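Long-range contacts in cytochrome P450 (Picrophilus torridus, PDB 2RFB), which probably acts as a heme-dependent monooxygenase that activates molecular oxygen and inserts one of its atoms into an organic substrate: residues D28-N34 and I48-N52; Y74-I78 and N105-I110; N91-I95 and Y337-L342; L120-W124 and V140-M144. All blocks are in the same frame, centred on the assembly; numbering follows the deposited sequence.

Contact 1. Residues D28-N34 and I48-N52. With HEM (protoporphyrin IX containing Fe), chain G.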
# COMPACT_ATOMS: atom_id res chain seq x y z
N ASP A 28 12.57 6.11 -14.49
CA ASP A 28 12.55 7.17 -13.48
C ASP A 28 13.23 8.49 -13.88
O ASP A 28 12.73 9.53 -13.51
CB ASP A 28 13.16 6.63 -12.18
CG ASP A 28 14.54 6.08 -12.41
OD1 ASP A 28 14.68 4.95 -12.86
OD2 ASP A 28 15.52 6.81 -12.17
N LYS A 29 14.34 8.45 -14.61
CA LYS A 29 14.99 9.64 -15.18
C LYS A 29 14.26 10.33 -16.33
O LYS A 29 14.51 11.52 -16.61
CB LYS A 29 16.42 9.35 -15.68
CG LYS A 29 17.39 8.86 -14.56
CD LYS A 29 18.74 8.48 -15.11
CE LYS A 29 19.66 8.06 -13.95
NZ LYS A 29 21.12 8.14 -14.32
N ILE A 30 13.43 9.59 -17.05
CA ILE A 30 12.62 10.19 -18.10
C ILE A 30 11.30 10.66 -17.47
O ILE A 30 10.83 11.81 -17.72
CB ILE A 30 12.40 9.23 -19.31
CG1 ILE A 30 13.74 8.87 -19.96
CG2 ILE A 30 11.48 9.89 -20.34
CD1 ILE A 30 13.68 7.79 -21.05
N PHE A 31 10.72 9.79 -16.63
CA PHE A 31 9.45 10.12 -15.96
C PHE A 31 9.68 10.30 -14.50
O PHE A 31 9.84 9.35 -13.74
CB PHE A 31 8.36 9.09 -16.27
CG PHE A 31 8.19 8.82 -17.74
CD1 PHE A 31 8.83 7.74 -18.34
CD2 PHE A 31 7.40 9.67 -18.53
CE1 PHE A 31 8.70 7.52 -19.76
CE2 PHE A 31 7.26 9.47 -19.89
CZ PHE A 31 7.91 8.37 -20.51
N SER A 32 9.67 11.56 -14.09
CA SER A 32 9.99 11.99 -12.75
C SER A 32 8.84 11.76 -11.79
O SER A 32 7.71 11.61 -12.22
CB SER A 32 10.29 13.48 -12.81
OG SER A 32 10.32 14.04 -11.52
N SER A 33 9.10 11.82 -10.49
CA SER A 33 8.04 11.68 -9.49
C SER A 33 7.47 12.96 -8.85
O SER A 33 6.52 12.87 -8.05
CB SER A 33 8.45 10.67 -8.42
OG SER A 33 8.31 9.38 -8.96
N ASN A 34 8.00 14.13 -9.21
CA ASN A 34 7.41 15.41 -8.78
C ASN A 34 7.33 16.38 -9.92
O ASN A 34 8.19 16.36 -10.78
CB ASN A 34 8.25 16.04 -7.70
CG ASN A 34 9.71 16.04 -8.05
OD1 ASN A 34 10.25 15.00 -8.45
ND2 ASN A 34 10.36 17.18 -7.90
N ILE A 48 8.62 9.49 -1.56
CA ILE A 48 7.82 9.07 -2.70
C ILE A 48 7.83 10.08 -3.85
O ILE A 48 7.71 9.69 -5.00
CB ILE A 48 6.34 8.62 -2.32
CG1 ILE A 48 5.79 7.62 -3.34
CG2 ILE A 48 5.37 9.83 -2.03
CD1 ILE A 48 4.46 6.90 -2.86
N THR A 49 7.98 11.36 -3.54
CA THR A 49 7.92 12.37 -4.57
C THR A 49 9.33 12.86 -4.96
O THR A 49 9.47 13.92 -5.58
CB THR A 49 7.02 13.55 -4.14
OG1 THR A 49 7.52 14.13 -2.94
CG2 THR A 49 5.61 13.10 -3.85
N MET A 50 10.36 12.08 -4.63
CA MET A 50 11.75 12.47 -4.91
C MET A 50 12.37 11.67 -6.03
O MET A 50 12.11 10.48 -6.14
CB MET A 50 12.61 12.26 -3.69
CG MET A 50 12.40 13.28 -2.62
SD MET A 50 13.28 12.69 -1.18
CE MET A 50 12.54 13.77 0.08
N ASP A 51 13.23 12.30 -6.80
CA ASP A 51 13.88 11.64 -7.89
C ASP A 51 15.16 10.98 -7.49
O ASP A 51 15.76 11.26 -6.46
CB ASP A 51 14.08 12.57 -9.09
CG ASP A 51 12.78 12.82 -9.82
OD1 ASP A 51 11.81 12.04 -9.69
OD2 ASP A 51 12.69 13.82 -10.55
N ASN A 52 15.58 10.14 -8.41
CA ASN A 52 16.40 8.99 -8.11
C ASN A 52 17.47 9.10 -7.12
O ASN A 52 17.47 8.20 -6.23
CB ASN A 52 16.92 8.28 -9.37
CG ASN A 52 17.59 6.93 -9.04
OD1 ASN A 52 17.51 6.42 -7.88
ND2 ASN A 52 18.27 6.35 -10.08
CHA HEM G . 5.28 2.64 -2.76
CHB HEM G . 1.36 -0.18 -3.74
CHC HEM G . 1.53 -1.68 0.98
CHD HEM G . 4.93 1.62 2.13
C1A HEM G . 4.23 1.97 -3.42
C2A HEM G . 3.95 2.06 -4.84
C3A HEM G . 2.86 1.26 -5.07
C4A HEM G . 2.49 0.68 -3.83
CMA HEM G . 2.02 0.91 -6.41
CAA HEM G . 4.77 2.91 -5.86
CBA HEM G . 4.21 4.35 -6.02
CGA HEM G . 5.04 4.96 -7.12
O1A HEM G . 5.79 4.22 -7.86
O2A HEM G . 4.95 6.19 -7.26
C1B HEM G . 1.08 -0.87 -2.54
C2B HEM G . 0.15 -1.96 -2.36
C3B HEM G . 0.26 -2.30 -1.03
C4B HEM G . 1.22 -1.47 -0.41
CMB HEM G . -0.73 -2.54 -3.55
CAB HEM G . -0.40 -3.35 -0.00
CBB HEM G . -1.05 -4.55 -0.40
C1C HEM G . 2.52 -1.03 1.79
C2C HEM G . 2.97 -1.20 3.19
C3C HEM G . 3.90 -0.24 3.44
C4C HEM G . 4.04 0.55 2.28
CMC HEM G . 2.54 -2.23 4.32
CAC HEM G . 4.72 -0.02 4.77
CBC HEM G . 4.77 1.17 5.40
C1D HEM G . 5.34 2.19 0.89
C2D HEM G . 6.35 3.21 0.72
C3D HEM G . 6.40 3.50 -0.80
C4D HEM G . 5.46 2.63 -1.37
CMD HEM G . 7.20 3.94 1.81
CAD HEM G . 7.25 4.49 -1.66
CBD HEM G . 8.60 3.80 -1.95
CGD HEM G . 9.48 4.70 -2.76
O1D HEM G . 8.94 5.71 -3.33
O2D HEM G . 10.71 4.43 -2.84
NA HEM G . 3.32 1.10 -2.82
NB HEM G . 1.74 -0.60 -1.31
NC HEM G . 3.24 0.06 1.29
ND HEM G . 4.82 1.87 -0.39
FE HEM G . 3.47 0.49 -0.80

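Contact 2. Residues Y74-I78 and N105-I110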
# COMPACT_ATOMS: atom_id res chain seq x y z
N TYR A 74 8.76 -10.12 12.70
CA TYR A 74 7.43 -9.68 13.15
C TYR A 74 6.34 -10.72 12.96
O TYR A 74 5.18 -10.45 13.28
CB TYR A 74 7.01 -8.34 12.49
CG TYR A 74 7.87 -7.20 12.96
CD1 TYR A 74 8.91 -6.71 12.15
CD2 TYR A 74 7.70 -6.67 14.23
CE1 TYR A 74 9.73 -5.69 12.60
CE2 TYR A 74 8.51 -5.65 14.69
CZ TYR A 74 9.53 -5.16 13.87
OH TYR A 74 10.35 -4.15 14.36
N LYS A 75 6.68 -11.90 12.46
CA LYS A 75 5.65 -12.93 12.22
C LYS A 75 4.79 -13.28 13.48
O LYS A 75 3.55 -13.26 13.43
CB LYS A 75 6.27 -14.17 11.57
CG LYS A 75 5.30 -15.33 11.30
CD LYS A 75 6.07 -16.65 11.16
CE LYS A 75 5.51 -17.72 12.11
NZ LYS A 75 6.54 -18.73 12.50
N ASP A 76 5.42 -13.60 14.60
CA ASP A 76 4.62 -14.00 15.76
C ASP A 76 3.72 -12.84 16.26
O ASP A 76 2.53 -13.05 16.61
CB ASP A 76 5.48 -14.60 16.88
CG ASP A 76 6.11 -15.96 16.47
OD1 ASP A 76 6.39 -16.20 15.28
OD2 ASP A 76 6.35 -16.81 17.34
N PHE A 77 4.27 -11.63 16.27
CA PHE A 77 3.47 -10.48 16.60
C PHE A 77 2.25 -10.30 15.68
O PHE A 77 1.16 -9.96 16.16
CB PHE A 77 4.32 -9.21 16.67
CG PHE A 77 3.51 -7.97 16.96
CD1 PHE A 77 3.04 -7.71 18.25
CD2 PHE A 77 3.18 -7.09 15.96
CE1 PHE A 77 2.25 -6.57 18.53
CE2 PHE A 77 2.39 -5.95 16.24
CZ PHE A 77 1.94 -5.70 17.53
N ILE A 78 2.42 -10.53 14.38
CA ILE A 78 1.30 -10.37 13.44
C ILE A 78 0.26 -11.47 13.63
O ILE A 78 -0.95 -11.20 13.65
CB ILE A 78 1.76 -10.21 11.97
CG1 ILE A 78 2.65 -8.98 11.79
CG2 ILE A 78 0.59 -10.12 11.02
CD1 ILE A 78 3.51 -9.13 10.62
N ASN A 105 -1.92 -1.68 13.88
CA ASN A 105 -1.18 -2.26 15.02
C ASN A 105 0.23 -2.66 14.62
O ASN A 105 1.18 -2.42 15.34
CB ASN A 105 -1.89 -3.48 15.56
CG ASN A 105 -2.90 -3.13 16.66
OD1 ASN A 105 -2.53 -2.94 17.81
ND2 ASN A 105 -4.18 -3.07 16.31
N ILE A 106 0.37 -3.25 13.42
CA ILE A 106 1.63 -3.80 13.01
C ILE A 106 2.61 -2.65 12.78
O ILE A 106 3.77 -2.70 13.23
CB ILE A 106 1.50 -4.63 11.68
CG1 ILE A 106 0.52 -5.80 11.85
CG2 ILE A 106 2.85 -5.16 11.23
CD1 ILE A 106 0.61 -6.44 13.23
N ILE A 107 2.12 -1.61 12.11
CA ILE A 107 2.96 -0.49 11.78
C ILE A 107 3.39 0.29 13.03
O ILE A 107 4.56 0.70 13.14
CB ILE A 107 2.33 0.34 10.64
CG1 ILE A 107 3.31 0.40 9.47
CG2 ILE A 107 1.87 1.69 11.07
CD1 ILE A 107 4.34 1.43 9.59
N SER A 108 2.52 0.44 14.02
CA SER A 108 3.00 1.05 15.24
C SER A 108 4.10 0.23 15.93
O SER A 108 4.98 0.80 16.63
CB SER A 108 1.86 1.28 16.20
OG SER A 108 1.50 0.07 16.83
N LYS A 109 4.05 -1.10 15.79
CA LYS A 109 5.09 -1.92 16.42
C LYS A 109 6.42 -1.70 15.73
O LYS A 109 7.42 -1.49 16.39
CB LYS A 109 4.75 -3.41 16.40
CG LYS A 109 5.93 -4.33 16.77
CD LYS A 109 6.02 -4.73 18.25
CE LYS A 109 7.26 -5.63 18.38
NZ LYS A 109 7.40 -6.48 19.61
N ILE A 110 6.40 -1.78 14.40
CA ILE A 110 7.56 -1.51 13.59
C ILE A 110 8.06 -0.09 13.83
O ILE A 110 9.25 0.11 13.99
CB ILE A 110 7.26 -1.80 12.08
CG1 ILE A 110 7.12 -3.31 11.86
CG2 ILE A 110 8.34 -1.25 11.15
CD1 ILE A 110 6.55 -3.72 10.51

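Contact 3. Residues N91-I95 and Y337-L342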
# COMPACT_ATOMS: atom_id res chain seq x y z
N ASN A 91 -20.35 -11.37 12.57
CA ASN A 91 -21.50 -10.47 12.47
C ASN A 91 -21.16 -9.01 12.35
O ASN A 91 -22.06 -8.20 12.15
CB ASN A 91 -22.41 -10.64 13.66
CG ASN A 91 -23.48 -11.61 13.40
OD1 ASN A 91 -24.38 -11.35 12.58
ND2 ASN A 91 -23.43 -12.76 14.08
N LYS A 92 -19.88 -8.69 12.45
CA LYS A 92 -19.41 -7.31 12.46
C LYS A 92 -18.87 -6.92 11.13
O LYS A 92 -18.73 -7.75 10.24
CB LYS A 92 -18.33 -7.10 13.52
CG LYS A 92 -18.93 -7.18 14.92
CD LYS A 92 -17.89 -7.28 15.96
CE LYS A 92 -18.57 -7.49 17.30
NZ LYS A 92 -17.71 -7.03 18.42
N ASP A 93 -18.54 -5.63 11.02
CA ASP A 93 -17.92 -5.06 9.84
C ASP A 93 -16.47 -5.50 9.80
O ASP A 93 -15.68 -5.10 10.65
CB ASP A 93 -18.00 -3.52 9.80
CG ASP A 93 -17.29 -2.92 8.54
OD1 ASP A 93 -17.00 -3.65 7.57
OD2 ASP A 93 -17.00 -1.72 8.51
N ILE A 94 -16.14 -6.33 8.81
CA ILE A 94 -14.80 -6.93 8.74
C ILE A 94 -13.73 -5.88 8.42
O ILE A 94 -12.54 -6.04 8.72
CB ILE A 94 -14.74 -7.96 7.59
CG1 ILE A 94 -15.89 -8.98 7.67
CG2 ILE A 94 -13.41 -8.60 7.57
CD1 ILE A 94 -15.79 -9.99 8.76
N ILE A 95 -14.14 -4.83 7.71
CA ILE A 95 -13.23 -3.75 7.37
C ILE A 95 -12.90 -2.96 8.65
O ILE A 95 -11.75 -2.96 9.10
CB ILE A 95 -13.84 -2.88 6.25
CG1 ILE A 95 -14.14 -3.78 5.05
CG2 ILE A 95 -12.99 -1.57 5.98
CD1 ILE A 95 -12.92 -4.29 4.20
N TYR A 337 -13.41 -2.33 -0.17
CA TYR A 337 -14.74 -2.19 0.41
C TYR A 337 -14.76 -1.01 1.36
O TYR A 337 -13.77 -0.69 2.01
CB TYR A 337 -15.13 -3.46 1.18
CG TYR A 337 -15.47 -4.56 0.25
CD1 TYR A 337 -14.45 -5.29 -0.40
CD2 TYR A 337 -16.80 -4.85 -0.06
CE1 TYR A 337 -14.76 -6.29 -1.29
CE2 TYR A 337 -17.12 -5.87 -0.94
CZ TYR A 337 -16.07 -6.59 -1.55
OH TYR A 337 -16.36 -7.57 -2.47
N ASP A 338 -15.89 -0.34 1.41
CA ASP A 338 -16.07 0.70 2.36
C ASP A 338 -16.42 -0.00 3.67
O ASP A 338 -15.80 0.28 4.70
CB ASP A 338 -17.19 1.61 1.90
CG ASP A 338 -17.57 2.66 2.95
OD1 ASP A 338 -16.72 3.08 3.75
OD2 ASP A 338 -18.72 3.09 2.93
N LYS A 339 -17.38 -0.93 3.59
CA LYS A 339 -17.79 -1.78 4.67
C LYS A 339 -18.02 -3.17 4.09
O LYS A 339 -18.48 -3.31 2.93
CB LYS A 339 -19.13 -1.29 5.23
CG LYS A 339 -19.10 -0.06 6.06
CD LYS A 339 -20.52 0.39 6.23
CE LYS A 339 -20.61 1.86 6.59
NZ LYS A 339 -20.30 2.05 8.03
N LEU A 340 -17.75 -4.19 4.90
CA LEU A 340 -17.89 -5.57 4.45
C LEU A 340 -18.55 -6.42 5.52
O LEU A 340 -18.02 -6.58 6.63
CB LEU A 340 -16.54 -6.14 4.06
CG LEU A 340 -16.49 -7.43 3.21
CD1 LEU A 340 -15.09 -7.69 2.64
CD2 LEU A 340 -16.89 -8.65 4.05
N PHE A 341 -19.71 -6.97 5.20
CA PHE A 341 -20.44 -7.81 6.13
C PHE A 341 -20.64 -9.14 5.49
O PHE A 341 -21.02 -9.25 4.32
CB PHE A 341 -21.81 -7.23 6.48
CG PHE A 341 -21.75 -5.94 7.16
CD1 PHE A 341 -21.68 -4.76 6.42
CD2 PHE A 341 -21.73 -5.88 8.54
CE1 PHE A 341 -21.63 -3.53 7.06
CE2 PHE A 341 -21.65 -4.65 9.18
CZ PHE A 341 -21.61 -3.47 8.43
N LEU A 342 -20.39 -10.15 6.30
CA LEU A 342 -20.40 -11.51 5.86
C LEU A 342 -21.76 -12.17 5.94
O LEU A 342 -22.55 -11.94 6.83
CB LEU A 342 -19.45 -12.31 6.70
CG LEU A 342 -18.23 -12.93 6.08
CD1 LEU A 342 -17.53 -12.05 5.05
CD2 LEU A 342 -17.33 -13.33 7.23
O HOH W 1 -19.77 -9.74 9.00
O HOH W 2 -15.84 0.38 7.35

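Contact 4. Residues L120-W124 and V140-M144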
# COMPACT_ATOMS: atom_id res chain seq x y z
N LEU A 120 -3.78 7.01 21.13
CA LEU A 120 -3.67 8.26 20.42
C LEU A 120 -3.08 8.05 19.03
O LEU A 120 -3.55 8.65 18.04
CB LEU A 120 -2.83 9.25 21.21
CG LEU A 120 -2.51 10.56 20.51
CD1 LEU A 120 -3.79 11.40 20.38
CD2 LEU A 120 -1.42 11.32 21.27
N PHE A 121 -2.07 7.18 18.93
CA PHE A 121 -1.52 6.85 17.63
C PHE A 121 -2.58 6.32 16.66
O PHE A 121 -2.59 6.67 15.49
CB PHE A 121 -0.33 5.88 17.74
CG PHE A 121 0.25 5.47 16.41
CD1 PHE A 121 1.13 6.31 15.75
CD2 PHE A 121 -0.09 4.25 15.84
CE1 PHE A 121 1.68 5.95 14.51
CE2 PHE A 121 0.46 3.87 14.61
CZ PHE A 121 1.34 4.72 13.94
N LYS A 122 -3.49 5.51 17.16
CA LYS A 122 -4.53 4.97 16.30
C LYS A 122 -5.53 6.05 15.85
O LYS A 122 -5.96 6.07 14.70
CB LYS A 122 -5.26 3.81 17.00
CG LYS A 122 -4.43 2.52 17.20
CD LYS A 122 -5.03 1.80 18.44
CE LYS A 122 -4.75 0.28 18.54
NZ LYS A 122 -5.72 -0.39 19.55
N LEU A 123 -5.88 6.97 16.74
CA LEU A 123 -6.74 8.09 16.36
C LEU A 123 -6.03 8.97 15.31
O LEU A 123 -6.56 9.23 14.24
CB LEU A 123 -7.14 8.90 17.60
CG LEU A 123 -8.42 9.73 17.58
CD1 LEU A 123 -9.68 8.88 17.47
CD2 LEU A 123 -8.49 10.59 18.85
N TRP A 124 -4.80 9.36 15.59
CA TRP A 124 -4.03 10.13 14.65
C TRP A 124 -3.90 9.39 13.34
O TRP A 124 -4.17 9.95 12.27
CB TRP A 124 -2.65 10.40 15.24
CG TRP A 124 -1.77 11.27 14.43
CD1 TRP A 124 -1.92 12.60 14.18
CD2 TRP A 124 -0.55 10.88 13.79
NE1 TRP A 124 -0.88 13.06 13.42
CE2 TRP A 124 -0.02 12.03 13.18
CE3 TRP A 124 0.14 9.67 13.69
CZ2 TRP A 124 1.17 12.01 12.47
CZ3 TRP A 124 1.31 9.65 13.01
CH2 TRP A 124 1.82 10.82 12.39
N VAL A 140 -5.77 16.53 17.71
CA VAL A 140 -5.19 15.22 17.80
C VAL A 140 -3.81 15.19 17.15
O VAL A 140 -2.87 14.61 17.70
CB VAL A 140 -6.16 14.19 17.23
CG1 VAL A 140 -5.46 12.98 16.68
CG2 VAL A 140 -7.18 13.82 18.32
N ASN A 141 -3.68 15.83 16.00
CA ASN A 141 -2.40 16.00 15.35
C ASN A 141 -1.41 16.73 16.27
O ASN A 141 -0.21 16.46 16.24
CB ASN A 141 -2.57 16.78 14.06
CG ASN A 141 -1.34 16.74 13.18
OD1 ASN A 141 -0.76 17.76 12.89
ND2 ASN A 141 -0.97 15.56 12.71
N ASN A 142 -1.88 17.67 17.06
CA ASN A 142 -0.95 18.46 17.82
C ASN A 142 -0.48 17.62 18.98
O ASN A 142 0.68 17.67 19.37
CB ASN A 142 -1.56 19.76 18.31
CG ASN A 142 -1.49 20.86 17.29
OD1 ASN A 142 -2.24 21.82 17.35
ND2 ASN A 142 -0.58 20.75 16.36
N ARG A 143 -1.41 16.83 19.52
CA ARG A 143 -1.13 15.92 20.58
C ARG A 143 -0.19 14.82 20.11
O ARG A 143 0.79 14.55 20.81
CB ARG A 143 -2.41 15.33 21.13
CG ARG A 143 -2.50 15.46 22.65
CD ARG A 143 -3.85 15.07 23.16
NE ARG A 143 -3.83 15.04 24.61
CZ ARG A 143 -3.70 13.94 25.36
NH1 ARG A 143 -3.57 12.74 24.80
NH2 ARG A 143 -3.70 14.06 26.68
N MET A 144 -0.42 14.22 18.95
CA MET A 144 0.44 13.14 18.51
C MET A 144 1.87 13.59 18.21
O MET A 144 2.82 12.89 18.53
CB MET A 144 -0.12 12.43 17.28
CG MET A 144 0.58 11.07 16.94
SD MET A 144 0.66 9.97 18.40
CE MET A 144 2.38 9.49 18.33

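Contact 1. Residues D28-N34 and I48-N52
Here an ST turn, in which S32 OG accepts from N34 N at 3.3 Å, is fastened to the last residues before helix 52-66, which corresponds to the C helix of the P450 fold. The polar core of the contact is the carboxylate of D51: S32 OG donates to D51 OD2 at 2.6 Å, and S33 N donates almost linearly (173°) to D51 OD1 at 2.8 Å. D51 occupies the N-cap position of that helix, yet its side chain makes no capping bond and is spent instead on the serine turn. Around this core, S33 CB sits 3.6 Å from I48 O, S33 O lies 3.8 Å from T49 CA, and D28 OD2 approaches N52 CB to 3.5 Å. Just beyond, S33 touches R238 and H293, which both hydrogen-bond to the heme, so the contact borders the propionate side of the cofactor. I48 belongs to the pocket itself, its CA lying 3.6 Å from propionate oxygen O1D of the heme.

Contact 2. Residues Y74-I78 and N105-I110
This is an apolar helix-to-helix contact between the start of helix 75-86 and the C-terminal half of helix 101-111, which correspond to the D and E helices of the cytochrome P450 core. The two segments run in opposite senses, I78 lying nearest I106 and Y74 nearest I110 (CA to CA 6.6 and 8.2 Å). Two aromatic rings supply much of the interface, and each receives an aliphatic chain on its face. Over the Y74 ring stands I110, whose CG1 is 3.6 Å from the ring centroid and 13° off the normal, a CH-pi contact. The F77 ring is covered in the same way by the alkyl part of K109, with CD 4.0 Å from the centroid and only 3° off the normal. K109 also reaches Y74, its CG lying 3.6 Å from Y74 CE2, so one lysine chain serves both rings. Deeper in, I106 CD1 meets F77 CE2 at 3.5 Å and I78 CG1 at 3.6 Å. Helix 298-315 packs against this layer, with L303 and I307 against I78 and L300 against I110. With neither a hydrogen bond nor a salt bridge between the segments, the helices are held here by the fit of hydrocarbon surfaces, and even the lysine contributes through its methylenes.

Contact 3. Residues N91-I95 and Y337-L342
N91 and K92 lead in through their backbones, their CA-CB bonds pointing away. N91 O comes to 4.3 Å from the edge of the F341 ring at CD2, and K92 O is joined to L342 N by a water (2.6 and 2.8 Å). D93 makes most of the polar links. Its OD1 accepts from L340 N at 2.8 Å and also caps helix 94-99 by accepting from I95 N at 3.1 Å, while a second water links D93 OD2 to D338 O (2.7 Å each). D93 CA lies off-centre over the F341 ring, 4.3 Å from its centroid. I94 N then donates to L340 O at 2.9 Å, a backbone hydrogen bond, and its side chain packs on L340 (CG1 to CD2, 3.8 Å) and L342 (CD1 to CD2, 4.0 Å). I95 finishes with CG1 at 3.5 Å from L340 CB and CD1 at 3.8 Å from Y337 CB. The segments run in opposite senses, and the D-E linker's place beside the C-terminal segment is consistent with the β3 region of P450s. D338 and K339 both face R327 in a classic beta bulge, and helix 175-206 packs against the contact, its I201 touching both I94 and L340.

Contact 4. Residues L120-W124 and V140-M144
The segments 120-124 and 140-144, of helices 118-129 and 136-153, cross at -135°, their axes 9.5 Å apart at closest approach, and their facing side chains interlock. The helices correspond to the F and G helices of the P450 fold, the pair that in this family commonly covers the distal side of the heme. The chief bump is M144, which pushes into the hollow formed by L120, F121 and W124. Its SD lies 3.8 Å from L120 CD2 and 3.9 Å from F121 CA, while CB rests over the five-membered ring of W124 (3.6 Å from the centroid, a CH-pi contact) and CG comes to 3.4 Å from W124 CD2. The sulfur, 5.3 Å from that centroid and oblique to it, adds a Met-aromatic contact. V140, one turn earlier, fills a second hollow: its CG2 meets L123 CD2 at 3.5 Å and its CG1 lies 3.8 Å from W124 CA. In return, L120 projects between V140, R143 and M144, its CD2 being 4.1 Å from R143 CB. N141 borders the edge of the indole. F121 and W124 also pack on I186 of the long helix 175-206, and F121 leans on V104, S108 and L111 of helix 101-111.

Overall arrangement
Contact 1 comes first along the chain and stands apart from the others, with its centre 31 to 37 Å from theirs; contacts 1 and 3 lie on opposite sides of the chain's centre. Contacts 2 and 3 cross in sequence, since N91-I95 falls between helices 75-86 and 101-111, whereas Y337-L342 returns from the C-terminal end. Contacts 2 and 4 touch, S108 CB meeting F121 CE2 at 3.3 Å, so helices 101-111 and 118-129 continue one packed layer (centres 19 Å apart). Contact 4 falls wholly between the two segments of contact 3. Contact 1 thus borders the heme propionates, contacts 2 and 4 join helices, and contact 3 brings the chain's C-terminal end to the D-E linker.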